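Side-chain contacts in peptidase, M20/M25/M40 family (Staphylococcus aureus, PDB 4EWT), which is a putative amidohydrolase with a two-manganese site, probably cleaving amide bonds in N-acyl amino acids or related substrates: residues 120-123 with 124-127; 6-9 with 10-14. All coordinates share one frame; numbering follows the deposited sequence.

Interaction 1 (120-123 with 124-127); sequences AEMK and DSFT
The backbone hydrogen bond of this contact runs from S125 N to M122 O, at 2.8 Å. It is fairly straight, with an N-H...O angle of 152°.

The F126 ring packs against the same carbonyl. F126 brings its CD2-CE2 bond to it, obliquely, with both atoms 3.4 Å from M122 O. CG of F126 lies between its own backbone N and carbonyl carbon (chi1 62°), which turns the ring back over the turn.

Further packing involves K123 and M122. The F126 ring passes near K123, with F126 CZ 4.5 Å from K123 CG, and it packs on I64 of strand 60-65. M122 bends at its last torsion (chi3 75°), and M122 CE lies 3.8 Å from S125 OG.

The polar contacts extend to other parts of the chain. K123 O and F126 O are both acceptors and lie 3.2 Å apart. K68 NZ donates a hydrogen bond to each, which should ease their repulsion. K123 runs out extended, and its NZ makes a salt bridge to D48.

M122 to S125 form a type I beta turn. K123 and D124 are its two central residues. The turn lies in the loop between helix 105-120 and strand 129-135 of the mixed sheet.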
loop_
_atom_site.group_PDB
_atom_site.type_symbol
_atom_site.label_atom_id
_atom_site.label_comp_id
_atom_site.label_asym_id
_atom_site.label_seq_id
_atom_site.Cartn_x
_atom_site.Cartn_y
_atom_site.Cartn_z
ATOM N N ALA A 120 40.506 -45.415 -8.780
ATOM C CA ALA A 120 40.371 -46.857 -9.009
ATOM C C ALA A 120 41.708 -47.578 -9.229
ATOM O O ALA A 120 41.814 -48.785 -8.975
ATOM C CB ALA A 120 39.432 -47.130 -10.178
ATOM N N GLU A 121 42.714 -46.848 -9.704
ATOM C CA GLU A 121 44.034 -47.435 -9.910
ATOM C C GLU A 121 44.939 -47.238 -8.691
ATOM O O GLU A 121 46.109 -47.619 -8.707
ATOM C CB GLU A 121 44.664 -46.947 -11.232
ATOM C CG GLU A 121 45.020 -45.485 -11.306
ATOM C CD GLU A 121 44.961 -44.927 -12.723
ATOM O OE1 GLU A 121 45.515 -43.827 -12.951
ATOM O OE2 GLU A 121 44.347 -45.563 -13.611
ATOM N N MET A 122 44.364 -46.678 -7.628
ATOM C CA MET A 122 45.096 -46.392 -6.397
ATOM C C MET A 122 44.475 -47.043 -5.162
ATOM O O MET A 122 44.594 -46.515 -4.054
ATOM C CB MET A 122 45.212 -44.882 -6.176
ATOM C CG MET A 122 45.986 -44.139 -7.260
ATOM S SD MET A 122 46.214 -42.397 -6.854
ATOM C CE MET A 122 47.493 -42.509 -5.604
ATOM N N LYS A 123 43.836 -48.197 -5.344
ATOM C CA LYS A 123 43.228 -48.909 -4.221
ATOM C C LYS A 123 44.256 -49.279 -3.152
ATOM O O LYS A 123 43.891 -49.498 -1.992
ATOM C CB LYS A 123 42.468 -50.148 -4.697
ATOM C CG LYS A 123 41.247 -49.833 -5.547
ATOM C CD LYS A 123 40.532 -51.104 -5.958
ATOM C CE LYS A 123 39.272 -50.802 -6.753
ATOM N NZ LYS A 123 38.513 -52.057 -7.026
ATOM N N ASP A 124 45.525 -49.248 -3.514
ATOM C CA ASP A 124 46.646 -49.603 -2.635
ATOM C C ASP A 124 46.993 -48.367 -1.784
ATOM O O ASP A 124 47.885 -48.430 -0.987
ATOM C CB ASP A 124 47.914 -49.981 -3.417
ATOM C CG ASP A 124 47.811 -51.341 -4.095
ATOM O OD1 ASP A 124 46.835 -52.072 -3.838
ATOM O OD2 ASP A 124 48.717 -51.678 -4.887
ATOM N N SER A 125 46.305 -47.268 -1.992
ATOM C CA SER A 125 46.582 -46.024 -1.260
ATOM C C SER A 125 45.484 -45.545 -0.303
ATOM O O SER A 125 45.607 -44.470 0.293
ATOM C CB SER A 125 46.944 -44.897 -2.237
ATOM O OG SER A 125 48.115 -45.222 -2.963
ATOM N N PHE A 126 44.410 -46.320 -0.162
ATOM C CA PHE A 126 43.369 -45.996 0.818
ATOM C C PHE A 126 42.657 -47.237 1.338
ATOM O O PHE A 126 42.919 -48.352 0.880
ATOM C CB PHE A 126 42.368 -44.947 0.285
ATOM C CG PHE A 126 41.583 -45.390 -0.927
ATOM C CD1 PHE A 126 40.321 -45.960 -0.785
ATOM C CD2 PHE A 126 42.098 -45.210 -2.215
ATOM C CE1 PHE A 126 39.586 -46.362 -1.901
ATOM C CE2 PHE A 126 41.373 -45.605 -3.344
ATOM C CZ PHE A 126 40.119 -46.183 -3.188
ATOM N N THR A 127 41.769 -47.024 2.307
ATOM C CA THR A 127 40.939 -48.083 2.878
ATOM C C THR A 127 39.468 -47.686 2.778
ATOM O O THR A 127 39.148 -46.534 2.495
ATOM C CB THR A 127 41.282 -48.346 4.352
ATOM O OG1 THR A 127 41.009 -47.167 5.117
ATOM C CG2 THR A 127 42.755 -48.733 4.509
#

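Interaction 2 (6-9 with 10-14)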
loop_
_atom_site.group_PDB
_atom_site.type_symbol
_atom_site.label_atom_id
_atom_site.label_comp_id
_atom_site.label_asym_id
_atom_site.label_seq_id
_atom_site.Cartn_x
_atom_site.Cartn_y
_atom_site.Cartn_z
ATOM N N ILE A 6 48.459 -36.360 -7.807
ATOM C CA ILE A 6 48.540 -35.084 -8.522
ATOM C C ILE A 6 49.100 -35.247 -9.935
ATOM O O ILE A 6 48.507 -34.751 -10.901
ATOM C CB ILE A 6 49.347 -34.009 -7.726
ATOM C CG1 ILE A 6 48.796 -33.836 -6.299
ATOM C CG2 ILE A 6 49.395 -32.675 -8.480
ATOM C CD1 ILE A 6 47.304 -33.459 -6.194
ATOM N N GLU A 7 50.208 -35.972 -10.081
ATOM C CA GLU A 7 50.785 -36.123 -11.406
ATOM C C GLU A 7 49.976 -37.004 -12.330
ATOM O O GLU A 7 49.942 -36.779 -13.509
ATOM C CB GLU A 7 52.267 -36.512 -11.392
ATOM C CG GLU A 7 52.847 -36.765 -10.064
ATOM C CD GLU A 7 54.218 -36.134 -9.878
ATOM O OE1 GLU A 7 54.298 -35.143 -9.134
ATOM O OE2 GLU A 7 55.219 -36.621 -10.460
ATOM N N THR A 8 49.314 -37.999 -11.793
ATOM C CA THR A 8 48.375 -38.770 -12.616
ATOM C C THR A 8 47.246 -37.880 -13.129
ATOM O O THR A 8 46.862 -37.969 -14.295
ATOM C CB THR A 8 47.740 -39.951 -11.860
ATOM O OG1 THR A 8 48.755 -40.698 -11.187
ATOM C CG2 THR A 8 47.014 -40.870 -12.826
ATOM N N LEU A 9 46.717 -37.027 -12.254
ATOM C CA LEU A 9 45.635 -36.128 -12.632
ATOM C C LEU A 9 46.103 -35.084 -13.638
ATOM O O LEU A 9 45.436 -34.846 -14.650
ATOM C CB LEU A 9 45.003 -35.472 -11.398
ATOM C CG LEU A 9 44.139 -36.396 -10.528
ATOM C CD1 LEU A 9 43.585 -35.642 -9.345
ATOM C CD2 LEU A 9 42.995 -37.030 -11.321
ATOM N N LYS A 10 47.246 -34.487 -13.385
ATOM C CA LYS A 10 47.798 -33.564 -14.345
ATOM C C LYS A 10 47.970 -34.186 -15.702
ATOM O O LYS A 10 47.717 -33.556 -16.675
ATOM C CB LYS A 10 49.117 -32.999 -13.875
ATOM C CG LYS A 10 48.996 -32.187 -12.658
ATOM C CD LYS A 10 50.298 -31.985 -11.992
ATOM C CE LYS A 10 50.519 -30.532 -11.722
ATOM N NZ LYS A 10 51.781 -30.208 -11.070
ATOM N N SER A 11 48.391 -35.436 -15.752
ATOM C CA SER A 11 48.627 -36.137 -17.023
ATOM C C SER A 11 47.341 -36.497 -17.775
ATOM O O SER A 11 47.379 -36.818 -18.966
ATOM C CB SER A 11 49.492 -37.390 -16.806
ATOM O OG SER A 11 48.731 -38.462 -16.273
ATOM N N LYS A 12 46.208 -36.439 -17.078
ATOM C CA LYS A 12 44.916 -36.739 -17.687
ATOM C C LYS A 12 44.067 -35.484 -17.889
ATOM O O LYS A 12 42.858 -35.587 -18.137
ATOM C CB LYS A 12 44.147 -37.751 -16.832
ATOM C CG LYS A 12 44.729 -39.156 -16.805
ATOM C CD LYS A 12 44.018 -40.003 -15.760
ATOM C CE LYS A 12 44.594 -41.404 -15.689
ATOM N NZ LYS A 12 43.846 -42.244 -14.700
ATOM N N GLU A 13 44.686 -34.305 -17.779
ATOM C CA GLU A 13 43.939 -33.045 -17.896
ATOM C C GLU A 13 43.245 -32.970 -19.253
ATOM O O GLU A 13 42.055 -32.633 -19.327
ATOM C CB GLU A 13 44.839 -31.820 -17.671
ATOM C CG GLU A 13 44.068 -30.490 -17.624
ATOM C CD GLU A 13 44.944 -29.262 -17.355
ATOM O OE1 GLU A 13 46.188 -29.357 -17.436
ATOM O OE2 GLU A 13 44.371 -28.182 -17.061
ATOM N N GLY A 14 43.988 -33.320 -20.308
ATOM C CA GLY A 14 43.477 -33.338 -21.683
ATOM C C GLY A 14 42.218 -34.170 -21.862
ATOM O O GLY A 14 41.314 -33.797 -22.617
#
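T8 and K12 lie side by side and point the same way. T8 CG2 rests 3.8 Å from K12 CE, so a methyl group meets the lysine chain near its end. CG2 of T8 is anti to its backbone N, with OG1 beside that N and hydrogen-bonded to Q4 O one turn earlier. K12 stays extended beyond CG, and its NZ makes salt bridges to E117 and E121.

I6 and K10 cross at a slant instead. I6 CG2 is 3.7 Å from K10 CD, and K10 CG also comes within 3.1 Å of I6 O. Beneath them K10 N donates a helical hydrogen bond to I6 O (2.8 Å, N-H...O 171°).

S11 turns back on the helix. Its OG donates to T8 O at 2.8 Å, with the hydroxyl tilted 32° from the carbonyl plane. Next, K12 N donates a hydrogen bond to L9 O at 3.0 Å, a three-residue step instead of four. K12 is the N-cap residue of the following helix.

Helix 2-11 thus passes into helix 13-25 at a short break. The buried L9 packs on A377 of helix 372-386 and on T118 of helix 105-120, while I6 and K10 touch E378.

From the N terminus the chain first meets interaction 2, at the junction of helices 2-11 and 13-25. Interaction 1 comes more than 100 residues later, after helix 105-120, which begins at the manganese ligand H105. Each contact joins adjoining segments, through residues three or four apart. They lie in series, and neither closes a long loop, nests or crosses. Their centres are about 17 Å apart. E121 brings them together: its OE1 forms a salt bridge to K12 NZ at 2.9 Å and packs against T8 CG2 at 3.3 Å. M122 adds a contact with Q4. The N-terminal helix is thus tied to the loop after helix 105-120, while T127 is hydrogen-bonded to L388 near the C terminus.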